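Local coordinates for protein putative enoyl-CoA hydratase/isomerase (Mycobacterium abscessus, PDB 4MI2) that probably acts on CoA thioesters as a crotonase-family enoyl-CoA hydratase/isomerase, perhaps isomerising the ring epoxide of phenylacetyl-CoA in phenylacetate degradation, at residues A55-A60 with V198-A203; A7-S12 with A19-D24; S29-R34 with F65-D70; T35-L40 with E91-V96. One frame throughout, in Å; residues are numbered along the deposited sequence.

Contact 1. Residues A55-A60 with V198-A203; sequences AVVMSA and VANSVA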
loop_
_atom_site.group_PDB
_atom_site.type_symbol
_atom_site.label_atom_id
_atom_site.label_comp_id
_atom_site.label_asym_id
_atom_site.label_seq_id
_atom_site.Cartn_x
_atom_site.Cartn_y
_atom_site.Cartn_z
ATOM N N ALA B 55 6.358 -26.161 5.917
ATOM C CA ALA B 55 6.646 -24.797 6.375
ATOM C C ALA B 55 8.147 -24.637 6.533
ATOM O O ALA B 55 8.873 -25.623 6.670
ATOM C CB ALA B 55 5.941 -24.489 7.694
ATOM N N VAL B 56 8.593 -23.385 6.523
ATOM C CA VAL B 56 10.000 -23.046 6.642
ATOM C C VAL B 56 10.175 -22.044 7.780
ATOM O O VAL B 56 9.361 -21.130 7.951
ATOM C CB VAL B 56 10.537 -22.438 5.336
ATOM C CG1 VAL B 56 11.989 -22.001 5.480
ATOM C CG2 VAL B 56 10.391 -23.432 4.202
ATOM N N VAL B 57 11.228 -22.235 8.567
ATOM C CA VAL B 57 11.591 -21.265 9.580
ATOM C C VAL B 57 13.051 -20.860 9.378
ATOM O O VAL B 57 13.955 -21.698 9.281
ATOM C CB VAL B 57 11.282 -21.739 11.024
ATOM C CG1 VAL B 57 11.856 -23.115 11.312
ATOM C CG2 VAL B 57 11.772 -20.718 12.050
ATOM N N MET B 58 13.247 -19.553 9.287
ATOM C CA MET B 58 14.548 -18.950 9.086
ATOM C C MET B 58 14.945 -18.288 10.414
ATOM O O MET B 58 14.166 -17.528 10.989
ATOM C CB MET B 58 14.429 -17.930 7.946
ATOM C CG MET B 58 15.660 -17.726 7.084
ATOM S SD MET B 58 15.250 -17.299 5.360
ATOM C CE MET B 58 14.083 -15.945 5.577
ATOM N N SER B 59 16.138 -18.615 10.914
ATOM C CA SER B 59 16.652 -18.032 12.149
ATOM C C SER B 59 18.160 -17.836 12.072
ATOM O O SER B 59 18.772 -18.125 11.046
ATOM C CB SER B 59 16.277 -18.913 13.354
ATOM O OG SER B 59 16.830 -20.207 13.233
ATOM N N ALA B 60 18.748 -17.324 13.154
ATOM C CA ALA B 60 20.178 -16.994 13.173
ATOM C C ALA B 60 20.799 -17.115 14.572
ATOM O O ALA B 60 20.194 -16.719 15.567
ATOM C CB ALA B 60 20.386 -15.598 12.622
ATOM N N VAL B 198 9.327 -18.757 19.346
ATOM C CA VAL B 198 7.987 -18.403 18.875
ATOM C C VAL B 198 7.840 -18.718 17.388
ATOM O O VAL B 198 6.824 -19.287 16.965
ATOM C CB VAL B 198 7.661 -16.928 19.168
ATOM C CG1 VAL B 198 6.340 -16.522 18.534
ATOM C CG2 VAL B 198 7.630 -16.707 20.674
ATOM N N ALA B 199 8.861 -18.381 16.607
ATOM C CA ALA B 199 8.864 -18.696 15.174
ATOM C C ALA B 199 8.702 -20.204 14.912
ATOM O O ALA B 199 7.943 -20.612 14.027
ATOM C CB ALA B 199 10.135 -18.180 14.527
ATOM N N ASN B 200 9.418 -21.018 15.686
ATOM C CA ASN B 200 9.305 -22.475 15.599
ATOM C C ASN B 200 7.910 -22.961 15.935
ATOM O O ASN B 200 7.414 -23.873 15.277
ATOM C CB ASN B 200 10.331 -23.167 16.510
ATOM C CG ASN B 200 11.747 -23.099 15.957
ATOM O OD1 ASN B 200 11.955 -22.913 14.763
ATOM N ND2 ASN B 200 12.724 -23.250 16.830
ATOM N N SER B 201 7.271 -22.359 16.940
ATOM C CA SER B 201 5.897 -22.741 17.292
ATOM C C SER B 201 4.941 -22.378 16.173
ATOM O O SER B 201 4.092 -23.180 15.801
ATOM C CB SER B 201 5.433 -22.083 18.589
ATOM O OG SER B 201 6.343 -22.369 19.635
ATOM N N VAL B 202 5.086 -21.164 15.648
ATOM C CA VAL B 202 4.254 -20.696 14.548
ATOM C C VAL B 202 4.451 -21.591 13.326
ATOM O O VAL B 202 3.476 -22.061 12.745
ATOM C CB VAL B 202 4.541 -19.212 14.200
ATOM C CG1 VAL B 202 3.895 -18.817 12.879
ATOM C CG2 VAL B 202 4.039 -18.307 15.316
ATOM N N ALA B 203 5.708 -21.835 12.953
ATOM C CA ALA B 203 6.028 -22.715 11.821
ATOM C C ALA B 203 5.471 -24.123 12.007
ATOM O O ALA B 203 4.991 -24.732 11.055
ATOM C CB ALA B 203 7.529 -22.780 11.599
#
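With chi1 at 51°, V57 puts CG1 in the crowded position between its backbone N and carbonyl carbon and sets CG2 anti to the N, so both methyls spread towards helix 195-207. N200 has CG anti to its own carbonyl carbon (chi1 -74°), which brings its amide end back towards the strand although its CB does not point there. The two side chains cross at about a right angle. The amide oxygen OD1 of N200 ends up against both V57 methyls, 3.5 Å from V57 CG1 and equally far from V57 CG2. This is van der Waals contact only, and no hydrogen bond joins the two segments. One helical turn apart, A199 and A203 supply the rest of the surface. A199 CB touches V57 CG2 at 3.9 Å, while A203 CB meets V57 CB, also at 3.9 Å, so V57 rests on both alanines along one helix face. At the strand's start A55 CB reaches A203 O at 3.5 Å. With alanines at the interface, the strand and helix axes approach to 8.3 Å, the helix running antiparallel to the strand at 172°. This is the layered alpha/beta packing of a crotonase-type core, with a helix laid on one face of the sheet. In that sheet, strand 55-60 lies between strands 18-23 and 107-111. A199 also rests on V108 and A110 of strand 107-111, V56 and M58 point away from the helix, and V202 on the helix packs against L171 of a second subunit.

Contact 2. Residues A7-S12 with A19-D24; sequences AAVAYS and AAIVLD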
loop_
_atom_site.group_PDB
_atom_site.type_symbol
_atom_site.label_atom_id
_atom_site.label_comp_id
_atom_site.label_asym_id
_atom_site.label_seq_id
_atom_site.Cartn_x
_atom_site.Cartn_y
_atom_site.Cartn_z
ATOM N N ALA B 7 27.887 -26.266 7.255
ATOM C CA ALA B 7 28.554 -25.700 8.468
ATOM C C ALA B 7 28.193 -24.208 8.710
ATOM O O ALA B 7 27.777 -23.853 9.814
ATOM C CB ALA B 7 30.069 -25.897 8.376
ATOM N N ALA B 8 28.332 -23.354 7.690
ATOM C CA ALA B 8 27.993 -21.914 7.817
ATOM C C ALA B 8 26.475 -21.632 7.913
ATOM O O ALA B 8 26.040 -20.720 8.623
ATOM C CB ALA B 8 28.596 -21.128 6.662
ATOM N N VAL B 9 25.683 -22.402 7.176
ATOM C CA VAL B 9 24.232 -22.361 7.292
ATOM C C VAL B 9 23.739 -23.770 7.624
ATOM O O VAL B 9 24.052 -24.710 6.909
ATOM C CB VAL B 9 23.581 -21.866 5.983
ATOM C CG1 VAL B 9 22.061 -21.892 6.090
ATOM C CG2 VAL B 9 24.064 -20.462 5.643
ATOM N N ALA B 10 22.997 -23.923 8.715
ATOM C CA ALA B 10 22.465 -25.235 9.094
ATOM C C ALA B 10 21.120 -25.456 8.425
ATOM O O ALA B 10 20.288 -24.552 8.381
ATOM C CB ALA B 10 22.323 -25.352 10.607
ATOM N N TYR B 11 20.917 -26.659 7.900
ATOM C CA TYR B 11 19.659 -27.047 7.284
ATOM C C TYR B 11 19.200 -28.380 7.848
ATOM O O TYR B 11 19.994 -29.316 7.970
ATOM C CB TYR B 11 19.823 -27.165 5.768
ATOM C CG TYR B 11 18.566 -27.590 5.044
ATOM C CD1 TYR B 11 17.552 -26.683 4.794
ATOM C CD2 TYR B 11 18.392 -28.901 4.606
ATOM C CE1 TYR B 11 16.396 -27.056 4.125
ATOM C CE2 TYR B 11 17.237 -29.290 3.932
ATOM C CZ TYR B 11 16.241 -28.357 3.695
ATOM O OH TYR B 11 15.088 -28.717 3.037
ATOM N N SER B 12 17.918 -28.465 8.185
ATOM C CA SER B 12 17.291 -29.734 8.565
ATOM C C SER B 12 15.786 -29.695 8.299
ATOM O O SER B 12 15.175 -28.627 8.299
ATOM C CB SER B 12 17.541 -30.036 10.047
ATOM O OG SER B 12 16.950 -29.041 10.865
ATOM N N ALA B 19 11.138 -27.134 7.623
ATOM C CA ALA B 19 12.531 -26.953 7.230
ATOM C C ALA B 19 13.117 -25.800 8.024
ATOM O O ALA B 19 12.606 -24.683 7.977
ATOM C CB ALA B 19 12.659 -26.693 5.738
ATOM N N ALA B 20 14.182 -26.089 8.769
ATOM C CA ALA B 20 14.872 -25.085 9.560
ATOM C C ALA B 20 16.117 -24.634 8.804
ATOM O O ALA B 20 16.951 -25.463 8.446
ATOM C CB ALA B 20 15.243 -25.644 10.928
ATOM N N ILE B 21 16.218 -23.332 8.545
ATOM C CA ILE B 21 17.409 -22.734 7.949
ATOM C C ILE B 21 18.008 -21.781 8.983
ATOM O O ILE B 21 17.372 -20.794 9.363
ATOM C CB ILE B 21 17.071 -21.961 6.654
ATOM C CG1 ILE B 21 16.373 -22.884 5.642
ATOM C CG2 ILE B 21 18.335 -21.347 6.037
ATOM C CD1 ILE B 21 15.947 -22.190 4.360
ATOM N N VAL B 22 19.214 -22.085 9.464
ATOM C CA VAL B 22 19.852 -21.254 10.482
ATOM C C VAL B 22 21.158 -20.657 9.973
ATOM O O VAL B 22 22.075 -21.384 9.569
ATOM C CB VAL B 22 20.132 -22.036 11.788
ATOM C CG1 VAL B 22 20.595 -21.085 12.898
ATOM C CG2 VAL B 22 18.892 -22.817 12.220
ATOM N N LEU B 23 21.234 -19.327 10.010
ATOM C CA LEU B 23 22.484 -18.616 9.761
ATOM C C LEU B 23 23.377 -18.861 10.973
ATOM O O LEU B 23 22.971 -18.594 12.102
ATOM C CB LEU B 23 22.229 -17.112 9.570
ATOM C CG LEU B 23 21.155 -16.729 8.547
ATOM C CD1 LEU B 23 21.077 -15.221 8.393
ATOM C CD2 LEU B 23 21.410 -17.387 7.201
ATOM N N ASP B 24 24.576 -19.393 10.740
ATOM C CA ASP B 24 25.431 -19.879 11.820
ATOM C C ASP B 24 26.877 -19.408 11.651
ATOM O O ASP B 24 27.817 -20.195 11.639
ATOM C CB ASP B 24 25.351 -21.406 11.877
ATOM C CG ASP B 24 25.779 -21.983 13.221
ATOM O OD1 ASP B 24 25.885 -21.252 14.232
ATOM O OD2 ASP B 24 25.984 -23.204 13.271
HETATM O O HOH W 1 25.694 -24.985 11.160
HETATM O O HOH W 2 18.600 -26.818 10.994
#
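Strands 9-12 and 19-23 run antiparallel at 170°, the non-hydrogen-bonded pairs V9-L23 and Y11-I21 alternating with A10-V22, where A10 N donates to V22 O at 2.8 Å and V22 N returns a nearly straight bond to A10 O, and with S12-A20, where the bond from S12 N to A20 O (3.2 Å) is longer than that from A20 N to S12 O (2.8 Å), while just past the strands D24 N still donates to A8 O on a more bent path. On one face V9 and I21 lie side by side, pointing the same way, with V9 CG1 and I21 CG2 3.8 Å apart. Y11 CG is anti to its backbone N, and the ring crosses I21 obliquely so that I21 CG1 sits at the ring edge, 4.1 Å from Y11 CD1. A19 CB approaches the neighbouring ring atom CE1. This is a beta hairpin at the border of the six-stranded sheet, strand 9-13 being outermost within the chain. Helix 34-49 packs on the face carrying V9, Y11, I21 and L23, where Y11 touches A46, I21 touches L44 and L23 touches M36. The other face carries A10, S12, A20 and V22, with A10 CB 4.1 Å from V22 CB. There S12 OG shares a water with A20 O, weakly on the A20 side. A second water bridges the open end, donating to A7 O and, at 2.8 Å, to D24 OD2.

Contact 3. Residues S29-R34 with F65-D70; sequences SNALDR and FCVGQD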
loop_
_atom_site.group_PDB
_atom_site.type_symbol
_atom_site.label_atom_id
_atom_site.label_comp_id
_atom_site.label_asym_id
_atom_site.label_seq_id
_atom_site.Cartn_x
_atom_site.Cartn_y
_atom_site.Cartn_z
ATOM N N SER B 29 28.523 -11.768 13.170
ATOM C CA SER B 29 27.115 -11.328 13.161
ATOM C C SER B 29 26.353 -11.805 11.905
ATOM O O SER B 29 25.475 -11.118 11.386
ATOM C CB SER B 29 27.025 -9.805 13.328
ATOM O OG SER B 29 27.489 -9.404 14.607
ATOM N N ASN B 30 26.715 -13.000 11.444
ATOM C CA ASN B 30 26.137 -13.633 10.259
ATOM C C ASN B 30 26.303 -12.832 8.960
ATOM O O ASN B 30 25.474 -12.924 8.031
ATOM C CB ASN B 30 24.679 -14.021 10.526
ATOM C CG ASN B 30 24.553 -14.981 11.693
ATOM O OD1 ASN B 30 25.211 -16.033 11.721
ATOM N ND2 ASN B 30 23.724 -14.628 12.670
ATOM N N ALA B 31 27.394 -12.066 8.898
ATOM C CA ALA B 31 27.753 -11.333 7.687
ATOM C C ALA B 31 27.900 -12.328 6.551
ATOM O O ALA B 31 28.486 -13.387 6.731
ATOM C CB ALA B 31 29.048 -10.556 7.881
ATOM N N LEU B 32 27.362 -11.982 5.384
ATOM C CA LEU B 32 27.261 -12.934 4.281
ATOM C C LEU B 32 28.501 -12.904 3.394
ATOM O O LEU B 32 28.673 -11.993 2.589
ATOM C CB LEU B 32 26.009 -12.638 3.450
ATOM C CG LEU B 32 24.701 -12.613 4.250
ATOM C CD1 LEU B 32 23.566 -12.152 3.370
ATOM C CD2 LEU B 32 24.399 -13.974 4.860
ATOM N N ASP B 33 29.373 -13.895 3.564
ATOM C CA ASP B 33 30.511 -14.094 2.655
ATOM C C ASP B 33 30.143 -15.171 1.616
ATOM O O ASP B 33 29.025 -15.688 1.639
ATOM C CB ASP B 33 31.782 -14.439 3.442
ATOM C CG ASP B 33 31.698 -15.775 4.191
ATOM O OD1 ASP B 33 30.638 -16.437 4.189
ATOM O OD2 ASP B 33 32.726 -16.168 4.776
ATOM N N ARG B 34 31.053 -15.496 0.705
ATOM C CA ARG B 34 30.719 -16.390 -0.413
ATOM C C ARG B 34 30.200 -17.757 0.052
ATOM O O ARG B 34 29.216 -18.262 -0.486
ATOM C CB ARG B 34 31.924 -16.567 -1.354
ATOM C CG ARG B 34 32.117 -15.397 -2.302
ATOM C CD ARG B 34 33.211 -15.673 -3.319
ATOM N NE ARG B 34 34.505 -15.725 -2.647
ATOM C CZ ARG B 34 35.261 -14.664 -2.359
ATOM N NH1 ARG B 34 36.420 -14.834 -1.730
ATOM N NH2 ARG B 34 34.873 -13.438 -2.694
ATOM N N PHE B 65 20.770 -11.053 13.731
ATOM C CA PHE B 65 20.211 -11.854 12.638
ATOM C C PHE B 65 21.168 -11.884 11.445
ATOM O O PHE B 65 21.618 -12.952 11.024
ATOM C CB PHE B 65 18.836 -11.304 12.210
ATOM C CG PHE B 65 18.226 -12.032 11.039
ATOM C CD1 PHE B 65 17.590 -13.250 11.216
ATOM C CD2 PHE B 65 18.299 -11.503 9.762
ATOM C CE1 PHE B 65 17.044 -13.926 10.140
ATOM C CE2 PHE B 65 17.749 -12.166 8.686
ATOM C CZ PHE B 65 17.125 -13.384 8.872
ATOM N N CYS B 66 21.471 -10.706 10.902
ATOM C CA CYS B 66 22.328 -10.606 9.722
ATOM C C CYS B 66 22.676 -9.152 9.410
ATOM O O CYS B 66 21.794 -8.348 9.112
ATOM C CB CYS B 66 21.630 -11.233 8.509
ATOM S SG CYS B 66 22.637 -11.262 7.010
ATOM N N VAL B 67 23.966 -8.829 9.458
ATOM C CA VAL B 67 24.421 -7.478 9.157
ATOM C C VAL B 67 24.645 -7.234 7.669
ATOM O O VAL B 67 25.100 -6.159 7.294
ATOM C CB VAL B 67 25.693 -7.065 9.946
ATOM C CG1 VAL B 67 25.416 -7.090 11.442
ATOM C CG2 VAL B 67 26.910 -7.920 9.575
ATOM N N GLY B 68 24.318 -8.210 6.819
ATOM C CA GLY B 68 24.439 -8.041 5.370
ATOM C C GLY B 68 25.784 -8.497 4.832
ATOM O O GLY B 68 26.449 -9.340 5.437
ATOM N N GLN B 69 26.182 -7.936 3.691
ATOM C CA GLN B 69 27.408 -8.329 2.989
ATOM C C GLN B 69 28.627 -8.356 3.907
ATOM O O GLN B 69 28.814 -7.466 4.742
ATOM C CB GLN B 69 27.669 -7.354 1.828
ATOM C CG GLN B 69 29.028 -7.482 1.150
ATOM C CD GLN B 69 29.255 -8.838 0.520
ATOM O OE1 GLN B 69 28.347 -9.411 -0.100
ATOM N NE2 GLN B 69 30.479 -9.353 0.645
ATOM N N ASP B 70 29.469 -9.369 3.744
ATOM C CA ASP B 70 30.725 -9.408 4.479
ATOM C C ASP B 70 31.652 -8.261 4.030
ATOM O O ASP B 70 31.956 -8.114 2.844
ATOM C CB ASP B 70 31.406 -10.757 4.296
ATOM C CG ASP B 70 32.715 -10.838 5.028
ATOM O OD1 ASP B 70 32.689 -10.949 6.267
ATOM O OD2 ASP B 70 33.765 -10.769 4.367
#
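Two backbone bonds carry the pairing of these loops: L32 N donates to G68 O at 2.8 Å, nearly straight at 167°, and D70 N donates to L32 O at 3.0 Å. Both donors come from above the carbonyl plane, the second 60° out of it. V67 N to S29 O is weak, as is N30 ND2 to F65 O. The amide of N30 is better served elsewhere, ND2 by A61 O and N64 O, and OD1 by R25 N. G68 N bonds C66 SG, which also lies 3.7 Å from L32 CG. The loops make a single beta bridge, L32 with Q69, and each leads into a helix. Segment 65-70 follows strand 55-60; in crotonase-fold relatives the corresponding loop lends a peptide N-H to the oxyanion hole, and probably does so here. D33 OD1 accepts M36 N, and D70 OD2 accepts E73 N, so both are N-caps. D33 CB touches D70 CB at 3.8 Å. D70 OD1 turns to a salt bridge with R25 NH1, which also bonds A31 O and probably eases the like charges. The bent Q69 chain donates NE2 to D70 O at 2.9 Å, while OE1 bonds Y93 OH and K37 NZ.

Contact 4. Residues T35-L40 with E91-V96; sequences TMKTEL and EHYNPV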
loop_
_atom_site.group_PDB
_atom_site.type_symbol
_atom_site.label_atom_id
_atom_site.label_comp_id
_atom_site.label_asym_id
_atom_site.label_seq_id
_atom_site.Cartn_x
_atom_site.Cartn_y
_atom_site.Cartn_z
ATOM N N THR B 35 30.864 -18.340 1.044
ATOM C CA THR B 35 30.470 -19.629 1.620
ATOM C C THR B 35 29.060 -19.570 2.184
ATOM O O THR B 35 28.245 -20.448 1.934
ATOM C CB THR B 35 31.421 -20.036 2.762
ATOM O OG1 THR B 35 32.749 -20.124 2.252
ATOM C CG2 THR B 35 31.025 -21.374 3.366
ATOM N N MET B 36 28.794 -18.526 2.951
ATOM C CA MET B 36 27.491 -18.304 3.541
ATOM C C MET B 36 26.384 -18.156 2.483
ATOM O O MET B 36 25.294 -18.700 2.632
ATOM C CB MET B 36 27.557 -17.045 4.375
ATOM C CG MET B 36 26.409 -16.885 5.330
ATOM S SD MET B 36 26.866 -17.425 6.980
ATOM C CE MET B 36 25.465 -16.750 7.863
ATOM N N LYS B 37 26.676 -17.401 1.427
ATOM C CA LYS B 37 25.715 -17.141 0.346
ATOM C C LYS B 37 25.404 -18.392 -0.472
ATOM O O LYS B 37 24.246 -18.663 -0.793
ATOM C CB LYS B 37 26.233 -16.028 -0.567
ATOM C CG LYS B 37 26.169 -14.656 0.101
ATOM C CD LYS B 37 26.694 -13.528 -0.771
ATOM C CE LYS B 37 28.203 -13.408 -0.721
ATOM N NZ LYS B 37 28.639 -12.040 -1.125
ATOM N N THR B 38 26.450 -19.142 -0.801
ATOM C CA THR B 38 26.308 -20.399 -1.531
ATOM C C THR B 38 25.506 -21.431 -0.728
ATOM O O THR B 38 24.643 -22.107 -1.278
ATOM C CB THR B 38 27.698 -20.961 -1.906
ATOM O OG1 THR B 38 28.315 -20.078 -2.856
ATOM C CG2 THR B 38 27.591 -22.342 -2.520
ATOM N N GLU B 39 25.787 -21.541 0.571
ATOM C CA GLU B 39 25.107 -22.522 1.410
ATOM C C GLU B 39 23.657 -22.098 1.684
ATOM O O GLU B 39 22.761 -22.941 1.772
ATOM C CB GLU B 39 25.880 -22.759 2.714
ATOM C CG GLU B 39 27.210 -23.493 2.533
ATOM C CD GLU B 39 27.910 -23.823 3.851
ATOM O OE1 GLU B 39 27.363 -23.530 4.938
ATOM O OE2 GLU B 39 29.026 -24.387 3.814
ATOM N N LEU B 40 23.424 -20.793 1.795
ATOM C CA LEU B 40 22.066 -20.275 1.971
ATOM C C LEU B 40 21.196 -20.603 0.752
ATOM O O LEU B 40 20.058 -21.055 0.913
ATOM C CB LEU B 40 22.079 -18.765 2.239
ATOM C CG LEU B 40 20.719 -18.095 2.466
ATOM C CD1 LEU B 40 19.944 -18.799 3.570
ATOM C CD2 LEU B 40 20.895 -16.616 2.794
ATOM N N GLU B 91 25.372 -12.784 -8.986
ATOM C CA GLU B 91 25.843 -14.161 -8.809
ATOM C C GLU B 91 25.279 -14.852 -7.556
ATOM O O GLU B 91 25.037 -16.044 -7.579
ATOM C CB GLU B 91 27.386 -14.159 -8.764
ATOM C CG GLU B 91 28.046 -15.518 -8.546
ATOM C CD GLU B 91 29.578 -15.453 -8.482
ATOM O OE1 GLU B 91 30.174 -14.369 -8.703
ATOM O OE2 GLU B 91 30.192 -16.516 -8.217
ATOM N N HIS B 92 25.081 -14.114 -6.466
ATOM C CA HIS B 92 24.709 -14.724 -5.178
ATOM C C HIS B 92 23.371 -14.271 -4.607
ATOM O O HIS B 92 22.529 -15.096 -4.265
ATOM C CB HIS B 92 25.787 -14.446 -4.134
ATOM C CG HIS B 92 27.105 -15.050 -4.471
ATOM N ND1 HIS B 92 28.219 -14.292 -4.762
ATOM C CD2 HIS B 92 27.481 -16.344 -4.599
ATOM C CE1 HIS B 92 29.234 -15.098 -5.027
ATOM N NE2 HIS B 92 28.811 -16.348 -4.939
ATOM N N TYR B 93 23.187 -12.961 -4.487
ATOM C CA TYR B 93 21.998 -12.423 -3.831
ATOM C C TYR B 93 20.731 -12.654 -4.644
ATOM O O TYR B 93 19.720 -13.100 -4.109
ATOM C CB TYR B 93 22.186 -10.938 -3.514
ATOM C CG TYR B 93 23.161 -10.711 -2.384
ATOM C CD1 TYR B 93 24.450 -10.235 -2.622
ATOM C CD2 TYR B 93 22.798 -10.997 -1.077
ATOM C CE1 TYR B 93 25.341 -10.036 -1.582
ATOM C CE2 TYR B 93 23.678 -10.796 -0.031
ATOM C CZ TYR B 93 24.945 -10.316 -0.289
ATOM O OH TYR B 93 25.817 -10.133 0.751
ATOM N N ASN B 94 20.794 -12.377 -5.939
ATOM C CA ASN B 94 19.639 -12.577 -6.797
ATOM C C ASN B 94 19.111 -14.027 -6.763
ATOM O O ASN B 94 17.928 -14.227 -6.507
ATOM C CB ASN B 94 19.893 -12.023 -8.213
ATOM C CG ASN B 94 19.879 -10.490 -8.253
ATOM O OD1 ASN B 94 19.669 -9.836 -7.233
ATOM N ND2 ASN B 94 20.070 -9.911 -9.441
ATOM N N PRO B 95 19.975 -15.042 -6.963
ATOM C CA PRO B 95 19.457 -16.420 -6.833
ATOM C C PRO B 95 18.844 -16.743 -5.454
ATOM O O PRO B 95 17.842 -17.461 -5.377
ATOM C CB PRO B 95 20.691 -17.299 -7.090
ATOM C CG PRO B 95 21.623 -16.441 -7.881
ATOM C CD PRO B 95 21.355 -15.009 -7.479
ATOM N N VAL B 96 19.444 -16.216 -4.389
ATOM C CA VAL B 96 18.915 -16.397 -3.030
ATOM C C VAL B 96 17.480 -15.865 -2.902
ATOM O O VAL B 96 16.596 -16.560 -2.385
ATOM C CB VAL B 96 19.844 -15.739 -1.974
ATOM C CG1 VAL B 96 19.137 -15.518 -0.643
ATOM C CG2 VAL B 96 21.072 -16.604 -1.762
HETATM O O HOH W 3 24.101 -17.686 -3.424
#
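Aliphatic and aromatic contact centres on K37. With chi1 at -72° and chi2 extended, K37 lays CD over one face of the Y93 ring, off-centre, in a CH-pi contact at 4.0 Å from the centroid; the bend at chi3 (-83°) then carries CE and NZ on past the ring. The same CD touches H92 CB at 3.6 Å, the K37 and H92 side chains crossing at about a right angle. One turn on, L40 CD2 meets V96 CG1 at 4.0 Å, again at about a right angle. Polar contact between the helices goes through a water, which donates to H92 O at 3.1 Å and weakly to K37 O, and which lies in plane at the H92 ring edge. No direct hydrogen bond crosses. Beyond the two segments, NZ and Y93 OH meet at the Q69 oxygen, and T88 OG1 bonds both K37 NZ and H92 ND1. NZ stands 4.3 Å from H92 ND1, a proximity that would probably disfavour a charged histidine. Segments 35-40 and 91-96, of helices 34-49 and 87-102, run in the same sense and cross at 28°. Helix 118-124 packs on both through L122, which touches L40 and V96, while L40 also reaches I21 of strand 18-23.

How the contacts relate
From the N terminus, contact 2 closes first, as a short hairpin at the sheet border, complete before any other contact begins. The other three cross one another: contact 3 joins the loops that lead into helices 34-49 and 71-80, contact 4 then pairs helices 34-49 and 87-102, and contact 1 sends strand 55-60 to helix 195-207 far along the chain. Contacts 1 and 2 meet in the sheet, where V57 N and A19 O pair. E39 of contact 4 reaches back to V9 N of contact 2. Q69 joins contacts 3 and 4, while A60 and L23 bring the strands against contact 3.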